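Local coordinates for NAD-dependent dehydrogenase (Rhizobium meliloti, PDB 4Z0P), which reduces glyoxylate and hydroxypyruvate with NADPH as a D-2-hydroxyacid dehydrogenase family enzyme, here holding NADPH and oxalate, at residues 262-267 with 281-286. Sequence-based numbering, arbitrary orientation.
Sequences EREPLS and TPHVAA. With NDP (NADPH dihydro-nicotinamide-adenine-dinucleotide phosphate), chain H; OXD (oxalic acid), chain C.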
# COMPACT_ATOMS: atom_id res chain seq x y z
N GLU A 262 19.45 -15.26 0.31
CA GLU A 262 20.86 -15.62 0.53
C GLU A 262 21.56 -16.01 -0.76
O GLU A 262 22.75 -15.71 -0.93
CB GLU A 262 20.98 -16.75 1.57
CG GLU A 262 20.57 -16.39 2.98
CD GLU A 262 20.89 -17.51 3.95
OE1 GLU A 262 22.08 -17.78 4.20
OE2 GLU A 262 19.95 -18.11 4.47
N ARG A 263 20.85 -16.69 -1.67
CA ARG A 263 21.38 -17.04 -2.98
C ARG A 263 20.34 -16.65 -4.02
O ARG A 263 19.23 -17.18 -4.00
CB ARG A 263 21.69 -18.54 -3.07
CG ARG A 263 22.84 -18.99 -2.17
N GLU A 264 20.69 -15.69 -4.89
CA GLU A 264 19.78 -15.22 -5.93
C GLU A 264 20.36 -15.60 -7.29
O GLU A 264 21.59 -15.63 -7.44
CB GLU A 264 19.61 -13.69 -5.88
CG GLU A 264 19.00 -13.21 -4.58
CD GLU A 264 18.89 -11.70 -4.47
OE1 GLU A 264 19.20 -10.94 -5.41
OE2 GLU A 264 18.46 -11.27 -3.39
N PRO A 265 19.52 -15.93 -8.27
CA PRO A 265 18.06 -16.02 -8.13
C PRO A 265 17.65 -17.16 -7.21
O PRO A 265 18.37 -18.16 -7.10
CB PRO A 265 17.58 -16.30 -9.54
CG PRO A 265 18.75 -16.82 -10.28
CD PRO A 265 19.96 -16.19 -9.66
N LEU A 266 16.51 -17.00 -6.56
CA LEU A 266 16.04 -17.98 -5.61
C LEU A 266 15.83 -19.31 -6.31
O LEU A 266 15.17 -19.36 -7.35
CB LEU A 266 14.75 -17.51 -4.96
CG LEU A 266 14.12 -18.45 -3.93
CD1 LEU A 266 15.02 -18.70 -2.73
CD2 LEU A 266 12.79 -17.85 -3.52
N SER A 267 16.37 -20.37 -5.72
CA SER A 267 16.25 -21.70 -6.30
C SER A 267 14.79 -22.04 -6.61
O SER A 267 13.91 -21.80 -5.78
CB SER A 267 16.74 -22.76 -5.32
OG SER A 267 16.50 -24.04 -5.84
N THR A 281 9.22 -11.55 -4.05
CA THR A 281 9.50 -10.74 -5.21
C THR A 281 10.96 -10.88 -5.59
O THR A 281 11.81 -11.12 -4.71
CB THR A 281 9.08 -9.25 -5.04
OG1 THR A 281 9.58 -8.72 -3.80
CG2 THR A 281 7.56 -9.10 -5.13
N PRO A 282 11.27 -10.78 -6.90
CA PRO A 282 12.62 -11.16 -7.36
C PRO A 282 13.63 -10.01 -7.34
O PRO A 282 14.15 -9.59 -8.39
CB PRO A 282 12.34 -11.67 -8.77
CG PRO A 282 11.18 -10.80 -9.23
CD PRO A 282 10.30 -10.75 -8.02
N HIS A 283 13.88 -9.49 -6.15
CA HIS A 283 14.82 -8.38 -5.95
C HIS A 283 14.46 -7.19 -6.83
O HIS A 283 15.26 -6.70 -7.65
CB HIS A 283 16.24 -8.86 -6.12
CG HIS A 283 17.26 -7.93 -5.55
ND1 HIS A 283 18.47 -8.38 -5.08
CD2 HIS A 283 17.27 -6.59 -5.37
CE1 HIS A 283 19.18 -7.36 -4.64
NE2 HIS A 283 18.47 -6.26 -4.80
N VAL A 284 13.22 -6.75 -6.67
CA VAL A 284 12.63 -5.64 -7.40
C VAL A 284 12.02 -4.56 -6.48
O VAL A 284 11.20 -3.74 -6.92
CB VAL A 284 11.56 -6.15 -8.40
CG1 VAL A 284 12.21 -6.87 -9.57
CG2 VAL A 284 10.50 -7.04 -7.73
N ALA A 285 12.39 -4.52 -5.20
CA ALA A 285 11.73 -3.58 -4.30
C ALA A 285 11.96 -2.14 -4.77
O ALA A 285 11.04 -1.34 -4.76
CB ALA A 285 12.19 -3.76 -2.86
N ALA A 286 13.18 -1.84 -5.22
CA ALA A 286 13.43 -0.51 -5.81
C ALA A 286 14.35 -0.66 -6.99
O ALA A 286 15.58 -0.81 -6.83
CB ALA A 286 14.02 0.42 -4.77
PA NDP H . 22.19 4.04 3.89
O1A NDP H . 23.70 3.91 3.92
O2A NDP H . 21.62 5.40 3.66
O5B NDP H . 21.68 3.50 5.30
C5B NDP H . 22.17 2.35 5.93
C4B NDP H . 21.63 2.31 7.33
O4B NDP H . 22.00 1.06 7.90
C3B NDP H . 22.20 3.39 8.25
O3B NDP H . 21.15 3.81 9.12
C2B NDP H . 23.27 2.65 9.02
O2B NDP H . 23.55 3.17 10.31
C1B NDP H . 22.62 1.30 9.15
N9A NDP H . 23.62 0.28 9.48
C8A NDP H . 24.64 -0.20 8.73
N7A NDP H . 25.35 -1.12 9.35
C5A NDP H . 24.76 -1.24 10.57
C6A NDP H . 25.04 -2.02 11.70
N6A NDP H . 26.06 -2.91 11.74
N1A NDP H . 24.23 -1.90 12.79
C2A NDP H . 23.22 -1.02 12.75
N3A NDP H . 22.87 -0.22 11.74
C4A NDP H . 23.68 -0.38 10.67
O3 NDP H . 21.71 2.94 2.81
PN NDP H . 20.30 3.06 2.01
O1N NDP H . 19.19 3.36 2.96
O2N NDP H . 20.47 3.92 0.80
O5D NDP H . 20.24 1.57 1.46
C5D NDP H . 20.14 0.50 2.37
C4D NDP H . 20.32 -0.83 1.66
O4D NDP H . 19.14 -1.18 0.93
C3D NDP H . 21.40 -0.90 0.60
O3D NDP H . 22.70 -1.06 1.20
C2D NDP H . 21.03 -2.08 -0.28
O2D NDP H . 21.65 -3.28 0.21
C1D NDP H . 19.50 -2.16 -0.03
N1N NDP H . 18.72 -1.94 -1.25
C2N NDP H . 17.90 -2.94 -1.76
C3N NDP H . 17.15 -2.75 -2.88
C7N NDP H . 16.15 -3.75 -3.38
O7N NDP H . 15.72 -3.62 -4.54
N7N NDP H . 15.77 -4.74 -2.60
C4N NDP H . 17.25 -1.46 -3.61
C5N NDP H . 18.15 -0.45 -3.00
C6N NDP H . 18.81 -0.69 -1.88
P2B NDP H . 24.37 4.54 10.50
O1X NDP H . 23.40 5.61 10.07
O2X NDP H . 24.64 4.53 11.99
O3X NDP H . 25.58 4.44 9.65
C1 OXD C . 20.40 -1.74 -5.01
C2 OXD C . 19.71 -2.98 -5.37
O3 OXD C . 20.06 -0.65 -5.55
O4 OXD C . 19.23 -3.11 -6.50
O5 OXD C . 21.33 -1.81 -4.18
O6 OXD C . 19.62 -3.88 -4.53
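The oxalate pocket, probably the substrate site, of this D-2-hydroxyacid dehydrogenase holds a His-carboxylate pair, Glu264 with His283, next to the nicotinamide of NADPH. Both residues sit in loops that follow strands of the Rossmann-type nucleotide-binding domain. Segment 262-267 follows strand 255-258, and segment 281-286 follows strand 278-280, an outermost strand of its parallel sheet. The two side chains make the whole contact. His283 ND1 donates to Glu264 OE1 at 2.7 Å, and the bond is nearly straight at 168°. OE1 receives it on its syn lone pair and lies in the plane of the imidazole. The carboxylate is turned almost perpendicular to that ring, with 87° between the planes. Glu264 reaches across because its chain is extended beyond CG. Its OE2 also accepts the backbone N-H of Phe261, a second hold on the carboxylate. At the other ring nitrogen, His283 NE2 donates to O6 of oxalate at 2.7 Å, again in the ring plane. The imidazole is thus gripped at both nitrogens, which fixes its rotation. With CG anti to the backbone N (chi1 -163°), the His283 ring is set between Glu264 and oxalate, and its CD2 lies 3.5 Å from the carboxamide O7N of NADPH. A phenylalanine here would probably leave Glu264 OE1 without its donor and oxalate O6 without the N-H it receives from this ring. Arg235 and the backbone amides of Ala75 and Gly76 also bind the oxalate. Asp259 accepts the backbone N-H groups of Val284 and Ala285, tying the loop beyond the histidine to the end of strand 255-258. The same loop helps hold the nicotinamide carboxamide, for Ala286 N donates to NADPH O7N at 3.2 Å.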